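Local coordinates for protein macrolide 2'-phosphotransferase MphH (Brachybacterium faecium, PDB 5UXD) that probably inactivates macrolide antibiotics by transferring a phosphate group to their 2'-hydroxyl, and here binds azithromycin, at residues A[172-175]-A[176-180]; A[257-260]-A[261-265]; A[182-185]-A[186-189]. All coordinates share one frame; numbering follows the deposited sequence.

Contact 1: residues A[172-175]-A[176-180]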
loop_
_atom_site.group_PDB
_atom_site.type_symbol
_atom_site.label_atom_id
_atom_site.label_comp_id
_atom_site.label_asym_id
_atom_site.label_seq_id
_atom_site.Cartn_x
_atom_site.Cartn_y
_atom_site.Cartn_z
ATOM N N PRO A 172 -21.849 -19.387 5.060
ATOM C CA PRO A 172 -22.318 -18.921 6.375
ATOM C C PRO A 172 -21.216 -18.813 7.417
ATOM O O PRO A 172 -21.274 -17.904 8.252
ATOM C CB PRO A 172 -23.368 -19.972 6.755
ATOM C CG PRO A 172 -23.926 -20.388 5.436
ATOM C CD PRO A 172 -22.749 -20.414 4.495
ATOM N N ALA A 173 -20.208 -19.689 7.388
ATOM C CA ALA A 173 -19.126 -19.598 8.368
ATOM C C ALA A 173 -18.368 -18.279 8.253
ATOM O O ALA A 173 -17.958 -17.705 9.267
ATOM C CB ALA A 173 -18.173 -20.781 8.214
ATOM N N LEU A 174 -18.165 -17.781 7.026
ATOM C CA LEU A 174 -17.524 -16.477 6.857
ATOM C C LEU A 174 -18.466 -15.330 7.187
ATOM O O LEU A 174 -18.054 -14.345 7.809
ATOM C CB LEU A 174 -17.005 -16.316 5.435
ATOM C CG LEU A 174 -15.837 -17.230 5.117
ATOM C CD1 LEU A 174 -15.498 -17.128 3.644
ATOM C CD2 LEU A 174 -14.633 -16.876 5.997
ATOM N N ARG A 175 -19.722 -15.414 6.749
ATOM C CA ARG A 175 -20.657 -14.340 7.061
ATOM C C ARG A 175 -20.824 -14.181 8.569
ATOM O O ARG A 175 -20.809 -13.058 9.090
ATOM C CB ARG A 175 -22.007 -14.601 6.392
ATOM C CG ARG A 175 -23.051 -13.564 6.742
ATOM C CD ARG A 175 -24.429 -13.937 6.206
ATOM N NE ARG A 175 -24.517 -13.810 4.753
ATOM C CZ ARG A 175 -24.636 -12.652 4.102
ATOM N NH1 ARG A 175 -24.666 -11.503 4.767
ATOM N NH2 ARG A 175 -24.713 -12.644 2.777
ATOM N N GLU A 176 -20.954 -15.292 9.292
ATOM C CA GLU A 176 -21.169 -15.203 10.733
ATOM C C GLU A 176 -19.939 -14.646 11.446
ATOM O O GLU A 176 -20.066 -13.817 12.350
ATOM C CB GLU A 176 -21.569 -16.573 11.276
ATOM C CG GLU A 176 -22.914 -17.013 10.728
ATOM C CD GLU A 176 -23.224 -18.482 10.962
ATOM O OE1 GLU A 176 -24.295 -18.926 10.499
ATOM O OE2 GLU A 176 -22.419 -19.187 11.609
ATOM N N ARG A 177 -18.741 -15.084 11.050
ATOM C CA ARG A 177 -17.525 -14.484 11.599
ATOM C C ARG A 177 -17.530 -12.975 11.420
ATOM O O ARG A 177 -17.263 -12.218 12.364
ATOM C CB ARG A 177 -16.285 -15.060 10.923
ATOM C CG ARG A 177 -15.026 -14.665 11.674
ATOM C CD ARG A 177 -13.763 -15.180 11.022
ATOM N NE ARG A 177 -12.587 -14.656 11.705
ATOM C CZ ARG A 177 -11.339 -15.052 11.466
ATOM N NH1 ARG A 177 -11.111 -15.989 10.550
ATOM N NH2 ARG A 177 -10.317 -14.525 12.130
ATOM N N TRP A 178 -17.812 -12.514 10.197
ATOM C CA TRP A 178 -17.686 -11.085 9.919
ATOM C C TRP A 178 -18.782 -10.282 10.607
ATOM O O TRP A 178 -18.542 -9.142 11.027
ATOM C CB TRP A 178 -17.687 -10.859 8.409
ATOM C CG TRP A 178 -16.507 -11.524 7.761
ATOM C CD1 TRP A 178 -15.293 -11.795 8.346
ATOM C CD2 TRP A 178 -16.418 -11.998 6.412
ATOM N NE1 TRP A 178 -14.466 -12.422 7.439
ATOM C CE2 TRP A 178 -15.133 -12.552 6.245
ATOM C CE3 TRP A 178 -17.310 -12.021 5.332
ATOM C CZ2 TRP A 178 -14.712 -13.112 5.036
ATOM C CZ3 TRP A 178 -16.891 -12.573 4.134
ATOM C CH2 TRP A 178 -15.611 -13.124 3.998
ATOM N N GLU A 179 -19.977 -10.860 10.761
ATOM C CA GLU A 179 -21.034 -10.164 11.488
ATOM C C GLU A 179 -20.680 -10.014 12.965
ATOM O O GLU A 179 -20.972 -8.979 13.582
ATOM C CB GLU A 179 -22.362 -10.905 11.310
ATOM C CG GLU A 179 -23.016 -10.662 9.954
ATOM C CD GLU A 179 -24.163 -11.617 9.658
ATOM O OE1 GLU A 179 -24.196 -12.721 10.242
ATOM O OE2 GLU A 179 -25.030 -11.266 8.830
ATOM N N ALA A 180 -20.047 -11.038 13.546
ATOM C CA ALA A 180 -19.620 -10.949 14.940
ATOM C C ALA A 180 -18.519 -9.911 15.117
ATOM O O ALA A 180 -18.440 -9.254 16.160
ATOM C CB ALA A 180 -19.144 -12.317 15.428
#
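Leu174 packs over the benzene half of the Trp178 indole, its CB 3.9 Å from the centroid of the six-membered ring and 15° off the ring normal, a CH-pi contact. The two side chains run side by side, pointing the same way: Leu174 CD1 is 4.0 Å from Trp178 CH2 and CD2 is 3.9 Å from Trp178 CZ2. With CG of Trp178 beside the backbone N (chi1 -63°), the indole folds back toward the preceding turn, where Leu174 O sits over the ring. This i to i+4 pairing belongs to the first two turns of helix 172-183, in the helical lobe of the kinase-like fold. Pro172 suits the opening turn, which needs no amide hydrogen from it, and Pro172 O accepts from Glu176 N at 2.8 Å. Nearby, the aliphatic part of Arg175 lies against the Glu179 carboxylate, Arg175 CG to Glu179 CD 3.7 Å, in the modelled glutamate conformer; with Arg175 NH1 4.1 Å from Glu179 OE2 the opposite charges probably attract, though too far apart for a salt bridge. Farther out, Ser268 holds Trp178 NE1 by a hydrogen bond, and Glu265 pairs with Arg177, whose extended chain leads from this helix toward helix 259-268.

Contact 2: residues A[257-260]-A[261-265]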
loop_
_atom_site.group_PDB
_atom_site.type_symbol
_atom_site.label_atom_id
_atom_site.label_comp_id
_atom_site.label_asym_id
_atom_site.label_seq_id
_atom_site.Cartn_x
_atom_site.Cartn_y
_atom_site.Cartn_z
ATOM N N PRO A 257 -7.388 -1.416 23.233
ATOM C CA PRO A 257 -7.167 -2.807 23.686
ATOM C C PRO A 257 -7.499 -3.886 22.666
ATOM O O PRO A 257 -6.768 -4.871 22.570
ATOM C CB PRO A 257 -8.077 -2.913 24.916
ATOM C CG PRO A 257 -8.080 -1.510 25.479
ATOM C CD PRO A 257 -8.017 -0.589 24.273
ATOM N N GLY A 258 -8.580 -3.750 21.917
ATOM C CA GLY A 258 -8.900 -4.800 20.970
ATOM C C GLY A 258 -8.289 -4.634 19.588
ATOM O O GLY A 258 -8.774 -5.245 18.631
ATOM N N LEU A 259 -7.213 -3.840 19.474
ATOM C CA LEU A 259 -6.656 -3.563 18.150
ATOM C C LEU A 259 -6.096 -4.825 17.500
ATOM O O LEU A 259 -6.301 -5.039 16.300
ATOM C CB LEU A 259 -5.578 -2.479 18.229
ATOM C CG LEU A 259 -4.956 -1.924 16.933
ATOM C CD1 LEU A 259 -4.576 -0.453 17.104
ATOM C CD2 LEU A 259 -3.754 -2.733 16.507
ATOM N N ALA A 260 -5.391 -5.669 18.256
ATOM C CA ALA A 260 -4.819 -6.860 17.634
ATOM C C ALA A 260 -5.929 -7.792 17.163
ATOM O O ALA A 260 -5.855 -8.346 16.056
ATOM C CB ALA A 260 -3.857 -7.569 18.593
ATOM N N ARG A 261 -6.984 -7.929 17.974
ATOM C CA ARG A 261 -8.144 -8.724 17.583
ATOM C C ARG A 261 -8.730 -8.209 16.276
ATOM O O ARG A 261 -8.941 -8.975 15.329
ATOM C CB ARG A 261 -9.181 -8.690 18.713
ATOM C CG ARG A 261 -10.556 -9.278 18.392
ATOM C CD ARG A 261 -11.591 -8.871 19.463
ATOM N NE ARG A 261 -11.124 -9.174 20.815
ATOM C CZ ARG A 261 -11.450 -8.481 21.905
ATOM N NH1 ARG A 261 -12.259 -7.430 21.824
ATOM N NH2 ARG A 261 -10.962 -8.843 23.082
ATOM N N HIS A 262 -9.001 -6.900 16.225
ATOM C CA HIS A 262 -9.492 -6.214 15.031
ATOM C C HIS A 262 -8.636 -6.518 13.796
ATOM O O HIS A 262 -9.168 -6.803 12.716
ATOM C CB HIS A 262 -9.510 -4.705 15.330
ATOM C CG HIS A 262 -10.064 -3.849 14.231
ATOM N ND1 HIS A 262 -11.310 -4.051 13.677
ATOM C CD2 HIS A 262 -9.554 -2.754 13.618
ATOM C CE1 HIS A 262 -11.533 -3.128 12.754
ATOM N NE2 HIS A 262 -10.482 -2.329 12.696
ATOM N N CYS A 263 -7.307 -6.461 13.941
ATOM C CA CYS A 263 -6.411 -6.679 12.798
ATOM C C CYS A 263 -6.630 -8.053 12.167
ATOM O O CYS A 263 -6.713 -8.176 10.942
ATOM C CB CYS A 263 -4.943 -6.535 13.224
ATOM S SG CYS A 263 -4.373 -4.875 13.553
ATOM N N THR A 264 -6.692 -9.103 12.992
ATOM C CA THR A 264 -6.855 -10.454 12.457
ATOM C C THR A 264 -8.239 -10.645 11.842
ATOM O O THR A 264 -8.377 -11.303 10.805
ATOM C CB THR A 264 -6.588 -11.486 13.561
ATOM O OG1 THR A 264 -5.171 -11.655 13.695
ATOM C CG2 THR A 264 -7.220 -12.855 13.221
ATOM N N GLU A 265 -9.284 -10.095 12.473
ATOM C CA GLU A 265 -10.614 -10.193 11.876
ATOM C C GLU A 265 -10.659 -9.464 10.544
ATOM O O GLU A 265 -11.234 -9.959 9.568
ATOM C CB GLU A 265 -11.675 -9.617 12.822
ATOM C CG GLU A 265 -11.856 -10.441 14.087
ATOM C CD GLU A 265 -11.891 -11.921 13.790
ATOM O OE1 GLU A 265 -12.932 -12.407 13.289
ATOM O OE2 GLU A 265 -10.872 -12.591 14.046
HETATM O O HOH W 1 -6.710 -7.182 20.826
#
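Cys263 overlaps Leu259 from one turn farther along the helix, its SG 3.7 Å from Leu259 CD2, a contact that holds for one of two leucine conformers and is to that extent doubtful. The sulfur stands beside the backbone N of its own residue (chi1 -73°), which tips it back toward that earlier turn. The backbone of the same two residues is joined as well: Cys263 N donates to Leu259 O at 2.9 Å. The preceding bond, from His262 N to Gly258 O, is also 2.9 Å long and nearly straight at 174°.

Gly258 occupies the N-cap of helix 259-268. Lacking a side chain, it cannot supply a capping oxygen to the first-turn amides, and a water fills part of that role: it accepts from Arg261 N at 3.0 Å and donates to Pro257 O at 2.9 Å, tying the approaching loop to the first turn. The bare glycine CA also lets the Arg261 guanidinium lie with one face over it, again in one of two conformers and so uncertain; Arg261 NH1 forms a salt bridge with Asp184 OD2.

His262 leads away from the turn, and both ring nitrogens are used, ND1 with Trp181 and NE2 with Asp224. The helix start sits among several neighbours: Cys263 and Thr264 touch helix 230-235, Leu259 and Ala260 rest on Phe241 of helix 238-250, and Glu265 meets Trp181 of helix 172-183.

Contact 3: residues A[182-185]-A[186-189]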
loop_
_atom_site.group_PDB
_atom_site.type_symbol
_atom_site.label_atom_id
_atom_site.label_comp_id
_atom_site.label_asym_id
_atom_site.label_seq_id
_atom_site.Cartn_x
_atom_site.Cartn_y
_atom_site.Cartn_z
ATOM N N LEU A 182 -18.212 -7.155 13.177
ATOM C CA LEU A 182 -18.830 -5.845 13.025
ATOM C C LEU A 182 -19.654 -5.469 14.246
ATOM O O LEU A 182 -19.833 -4.278 14.520
ATOM C CB LEU A 182 -19.709 -5.810 11.767
ATOM C CG LEU A 182 -18.959 -5.998 10.436
ATOM C CD1 LEU A 182 -19.909 -6.413 9.324
ATOM C CD2 LEU A 182 -18.236 -4.713 10.062
ATOM N N ALA A 183 -20.123 -6.456 15.007
ATOM C CA ALA A 183 -20.912 -6.179 16.203
ATOM C C ALA A 183 -20.071 -5.943 17.456
ATOM O O ALA A 183 -20.596 -5.414 18.446
ATOM C CB ALA A 183 -21.891 -7.335 16.454
ATOM N N ASP A 184 -18.789 -6.311 17.451
ATOM C CA ASP A 184 -17.953 -6.188 18.648
ATOM C C ASP A 184 -17.392 -4.773 18.751
ATOM O O ASP A 184 -16.408 -4.419 18.081
ATOM C CB ASP A 184 -16.835 -7.225 18.631
ATOM C CG ASP A 184 -15.870 -7.053 19.779
ATOM O OD1 ASP A 184 -16.277 -6.500 20.828
ATOM O OD2 ASP A 184 -14.699 -7.468 19.622
ATOM N N ASP A 185 -18.013 -3.974 19.625
ATOM C CA ASP A 185 -17.596 -2.588 19.818
ATOM C C ASP A 185 -16.125 -2.484 20.183
ATOM O O ASP A 185 -15.481 -1.475 19.872
ATOM C CB ASP A 185 -18.423 -1.938 20.928
ATOM C CG ASP A 185 -19.825 -1.569 20.494
ATOM O OD1 ASP A 185 -20.126 -1.566 19.282
ATOM O OD2 ASP A 185 -20.629 -1.279 21.395
ATOM N N GLY A 186 -15.578 -3.506 20.846
ATOM C CA GLY A 186 -14.194 -3.460 21.286
ATOM C C GLY A 186 -13.163 -3.464 20.172
ATOM O O GLY A 186 -12.023 -3.052 20.408
ATOM N N CYS A 187 -13.531 -3.903 18.961
ATOM C CA CYS A 187 -12.572 -3.951 17.854
ATOM C C CYS A 187 -12.324 -2.592 17.214
ATOM O O CYS A 187 -11.266 -2.386 16.609
ATOM C CB CYS A 187 -13.065 -4.893 16.748
ATOM S SG CYS A 187 -12.751 -6.639 17.021
ATOM N N TRP A 188 -13.276 -1.678 17.310
ATOM C CA TRP A 188 -13.307 -0.646 16.284
ATOM C C TRP A 188 -12.666 0.655 16.759
ATOM O O TRP A 188 -12.742 1.007 17.945
ATOM C CB TRP A 188 -14.753 -0.392 15.829
ATOM C CG TRP A 188 -15.230 -1.587 15.101
ATOM C CD1 TRP A 188 -15.824 -2.700 15.640
ATOM C CD2 TRP A 188 -15.074 -1.846 13.710
ATOM N NE1 TRP A 188 -16.068 -3.625 14.651
ATOM C CE2 TRP A 188 -15.615 -3.125 13.459
ATOM C CE3 TRP A 188 -14.543 -1.112 12.641
ATOM C CZ2 TRP A 188 -15.632 -3.693 12.180
ATOM C CZ3 TRP A 188 -14.566 -1.676 11.371
ATOM C CH2 TRP A 188 -15.116 -2.950 11.151
ATOM N N PRO A 189 -12.049 1.384 15.828
ATOM C CA PRO A 189 -11.316 2.598 16.207
ATOM C C PRO A 189 -12.238 3.726 16.629
ATOM O O PRO A 189 -13.365 3.852 16.148
ATOM C CB PRO A 189 -10.559 2.972 14.923
ATOM C CG PRO A 189 -11.394 2.367 13.810
ATOM C CD PRO A 189 -11.901 1.071 14.391
#
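Two torsions shape this turn: Asp184 has CG anti to its N (chi1 175°), which carries the carboxylate round to the amide of Gly186, while Trp188 has CG beside its own N (chi1 -68°), which folds the indole back toward Asp184 and Leu182. Gly186 N donates to Asp184 OD1 at 3.1 Å, meeting the oxygen from well above the carboxylate plane. The other carboxylate oxygen, Asp184 OD2, lies 3.4 Å from Cys187 SG and is held by a salt bridge to Arg261. Trp188 turns an edge to the backbone: its CD1 comes within 3.0 Å of Asp184 O, in the plane of the ring, so the carbonyl faces the indole C-H edge, which is probably somewhat positive beside NE1. At the far end of the ring, Trp188 CZ2 is 3.5 Å from Leu182 CD2, the leucine crossing it at an angle.

The side-chain bond to Gly186 N makes an Asx turn, and it coincides with a beta turn closed by Cys187 N to Asp184 O at 3.1 Å, a bond of 164° at the hydrogen. Aspartate suits the first position of such a turn, since its short carboxylate can accept the amide two residues on. A second, overlapping turn is closed weakly by Trp188 N to Asp185 O at 3.4 Å. Together they bend the chain away from the helix axis as it leaves helix 172-183.

Trp188 is buried, with its NE1 bonded to Trp181 O near the end of that helix and its ring stacked on that of Trp181. Arg154, from helix 150-167, makes a cation-pi contact with Trp188, a salt bridge to Asp185 OD1 and a hydrogen bond to Leu182 O; its positive charge is probably favourable beside the carbonyl-rich C-terminal end of helix 172-183.

Along the chain the order is contact 1, contact 3, contact 2. The first two share helix 172-183: contact 1 forms its opening turns and contact 3 its exit, with centres 14 Å apart. Contact 2 begins helix 259-268, which packs beside helix 172-183, its centre 9 Å from contact 3 and 16 Å from contact 1. Arg177 to Glu265 joins the two helices, and Asp184, in the loop just after the first, pairs with Arg261; His262 of contact 2 also meets Trp188 of contact 3 edge-to-face. All three lie on the same side of the chain's centre, away from the annotated sites, consistent with a part in how these helices pack rather than in holding azithromycin.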